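Local coordinates for protein 378aa long hypothetical citrate synthase (Sulfolobus tokodaii, PDB 1VGM) that is a predominantly helical protein of the citrate synthase family, found as two chains in its assembly, at residues 130-135 / 155-160. Numbering follows the deposited sequence.
Sequences TITANI and ESFLAA
Two nearly parallel helices of the mainly helical citrate synthase fold pack here, 117-139 against 153-162, with segment axes 9.2 Å apart and crossing at -24°. F157 is the side chain that reaches across, its ring meeting A133 and T132. Its CG stands anti to the backbone N (chi1 170°), which carries the ring across to the backbone of helix 117-139. The leading ring atom is CE1: it lies 3.6 Å from A133 N, which sits at the ring edge, near the ring plane, and 4.0 Å from A133 CB. T132 meets the same end of the ring obliquely, its methyl CG2 3.8 Å from F157 CZ; the threonine OG1 is turned to T128 O in its own helix and hydrogen-bonds to it. One turn on from F157, the methyls of two alanines meet, A133 CB and A160 CB 4.2 Å apart, and their small size lets the CA atoms of A133 and A160 lie 6.3 Å apart. The side chains touch through carbon atoms alone, and the closest approach is to a backbone nitrogen. Next to it, N134 folds back along its helix so that ND2 gives a fairly straight hydrogen bond of 3.0 Å to T130 O, which N134 N reaches from the opposite face of the carbonyl plane; N134 OD1 accepts a hydrogen bond from K145 N. Helix 331-353 covers F157 with L334 and L337, helix 168-180 adds M174, and helix 93-108 packs on I131 and T132.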
ATOM      1  N   THR A 130      13.091  15.805  -0.091  1.00  6.79           N
ATOM      2  CA  THR A 130      12.696  16.688  -1.179  1.00  6.38           C
ATOM      3  C   THR A 130      11.171  16.720  -1.270  1.00  6.00           C
ATOM      4  O   THR A 130      10.558  17.786  -1.329  1.00  2.46           O
ATOM      5  CB  THR A 130      13.294  16.202  -2.516  1.00  7.73           C
ATOM      6  OG1 THR A 130      14.723  16.148  -2.402  1.00  6.26           O
ATOM      7  CG2 THR A 130      12.903  17.137  -3.663  1.00 10.04           C
ATOM      8  N   ILE A 131      10.558  15.545  -1.266  1.00  4.49           N
ATOM      9  CA  ILE A 131       9.106  15.461  -1.380  1.00  4.77           C
ATOM     10  C   ILE A 131       8.392  16.127  -0.197  1.00  5.62           C
ATOM     11  O   ILE A 131       7.430  16.859  -0.387  1.00  3.11           O
ATOM     12  CB  ILE A 131       8.653  13.988  -1.508  1.00  4.10           C
ATOM     13  CG1 ILE A 131       8.935  13.501  -2.931  1.00  1.60           C
ATOM     14  CG2 ILE A 131       7.169  13.847  -1.190  1.00  1.60           C
ATOM     15  CD1 ILE A 131       8.996  11.988  -3.055  1.00  5.93           C
ATOM     16  N   THR A 132       8.868  15.884   1.018  1.00  3.64           N
ATOM     17  CA  THR A 132       8.203  16.417   2.201  1.00  3.10           C
ATOM     18  C   THR A 132       8.341  17.944   2.242  1.00  8.19           C
ATOM     19  O   THR A 132       7.395  18.652   2.593  1.00  7.66           O
ATOM     20  CB  THR A 132       8.806  15.812   3.498  1.00  7.71           C
ATOM     21  OG1 THR A 132       8.656  14.385   3.484  1.00  1.60           O
ATOM     22  CG2 THR A 132       8.111  16.376   4.723  1.00  7.40           C
ATOM     23  N   ALA A 133       9.519  18.447   1.880  1.00  1.60           N
ATOM     24  CA  ALA A 133       9.750  19.883   1.812  1.00  5.67           C
ATOM     25  C   ALA A 133       8.798  20.546   0.828  1.00  5.74           C
ATOM     26  O   ALA A 133       8.246  21.618   1.103  1.00 10.39           O
ATOM     27  CB  ALA A 133      11.191  20.166   1.408  1.00  1.60           C
ATOM     28  N   ASN A 134       8.591  19.914  -0.319  1.00  6.57           N
ATOM     29  CA  ASN A 134       7.828  20.559  -1.379  1.00  8.88           C
ATOM     30  C   ASN A 134       6.323  20.387  -1.203  1.00 10.37           C
ATOM     31  O   ASN A 134       5.526  21.175  -1.729  1.00  7.19           O
ATOM     32  CB  ASN A 134       8.262  20.019  -2.740  1.00 10.47           C
ATOM     33  CG  ASN A 134       9.474  20.740  -3.282  1.00 11.19           C
ATOM     34  OD1 ASN A 134       9.366  21.853  -3.795  1.00 10.68           O
ATOM     35  ND2 ASN A 134      10.639  20.117  -3.161  1.00  8.07           N
ATOM     36  N   ILE A 135       5.935  19.361  -0.454  1.00  7.14           N
ATOM     37  CA  ILE A 135       4.550  19.243  -0.024  1.00  7.96           C
ATOM     38  C   ILE A 135       4.164  20.432   0.841  1.00  6.01           C
ATOM     39  O   ILE A 135       3.133  21.057   0.605  1.00 11.00           O
ATOM     40  CB  ILE A 135       4.302  17.940   0.779  1.00  7.68           C
ATOM     41  CG1 ILE A 135       4.391  16.737  -0.163  1.00  5.24           C
ATOM     42  CG2 ILE A 135       2.925  18.001   1.453  1.00  4.86           C
ATOM     43  CD1 ILE A 135       4.108  15.413   0.503  1.00  8.46           C
ATOM     44  N   GLU A 155      19.853  19.758   7.978  1.00  6.89           N
ATOM     45  CA  GLU A 155      20.003  21.133   7.534  1.00  8.28           C
ATOM     46  C   GLU A 155      19.455  21.270   6.125  1.00  7.57           C
ATOM     47  O   GLU A 155      18.666  22.169   5.845  1.00  8.02           O
ATOM     48  CB  GLU A 155      21.469  21.577   7.561  1.00  6.69           C
ATOM     49  CG  GLU A 155      21.648  22.997   7.049  1.00  9.70           C
ATOM     50  CD  GLU A 155      23.060  23.521   7.203  1.00 13.18           C
ATOM     51  OE1 GLU A 155      23.892  22.832   7.825  1.00 13.97           O
ATOM     52  OE2 GLU A 155      23.332  24.627   6.694  1.00 12.77           O
ATOM     53  N   SER A 156      19.868  20.372   5.241  1.00  6.47           N
ATOM     54  CA  SER A 156      19.400  20.414   3.863  1.00  8.20           C
ATOM     55  C   SER A 156      17.878  20.372   3.765  1.00  6.39           C
ATOM     56  O   SER A 156      17.288  21.078   2.941  1.00  3.57           O
ATOM     57  CB  SER A 156      20.000  19.257   3.063  1.00  5.44           C
ATOM     58  OG  SER A 156      21.385  19.473   2.860  1.00  8.45           O
ATOM     59  N   PHE A 157      17.239  19.552   4.601  1.00  5.46           N
ATOM     60  CA  PHE A 157      15.784  19.469   4.583  1.00  5.81           C
ATOM     61  C   PHE A 157      15.190  20.795   5.063  1.00  7.06           C
ATOM     62  O   PHE A 157      14.293  21.350   4.426  1.00  8.53           O
ATOM     63  CB  PHE A 157      15.294  18.314   5.468  1.00  2.45           C
ATOM     64  CG  PHE A 157      13.810  18.304   5.690  1.00  4.92           C
ATOM     65  CD1 PHE A 157      12.933  18.168   4.613  1.00  2.25           C
ATOM     66  CD2 PHE A 157      13.286  18.468   6.968  1.00  3.43           C
ATOM     67  CE1 PHE A 157      11.550  18.181   4.810  1.00  5.36           C
ATOM     68  CE2 PHE A 157      11.901  18.482   7.185  1.00  7.21           C
ATOM     69  CZ  PHE A 157      11.030  18.347   6.102  1.00  1.60           C
ATOM     70  N   LEU A 158      15.702  21.306   6.182  1.00  6.33           N
ATOM     71  CA  LEU A 158      15.146  22.510   6.786  1.00  5.28           C
ATOM     72  C   LEU A 158      15.308  23.717   5.870  1.00  3.66           C
ATOM     73  O   LEU A 158      14.413  24.558   5.793  1.00  4.74           O
ATOM     74  CB  LEU A 158      15.817  22.805   8.130  1.00  4.01           C
ATOM     75  CG  LEU A 158      15.460  21.845   9.272  1.00  6.99           C
ATOM     76  CD1 LEU A 158      16.204  22.250  10.531  1.00  6.34           C
ATOM     77  CD2 LEU A 158      13.963  21.855   9.514  1.00  2.10           C
ATOM     78  N   ALA A 159      16.447  23.802   5.188  1.00  4.75           N
ATOM     79  CA  ALA A 159      16.743  24.938   4.322  1.00  5.90           C
ATOM     80  C   ALA A 159      15.837  24.965   3.088  1.00  6.51           C
ATOM     81  O   ALA A 159      15.370  26.024   2.670  1.00  9.89           O
ATOM     82  CB  ALA A 159      18.223  24.906   3.900  1.00  5.36           C
ATOM     83  N   ALA A 160      15.585  23.795   2.514  1.00  7.29           N
ATOM     84  CA  ALA A 160      14.689  23.689   1.371  1.00  6.51           C
ATOM     85  C   ALA A 160      13.268  24.061   1.783  1.00  8.74           C
ATOM     86  O   ALA A 160      12.572  24.796   1.084  1.00 11.22           O
ATOM     87  CB  ALA A 160      14.721  22.277   0.832  1.00  3.38           C
TER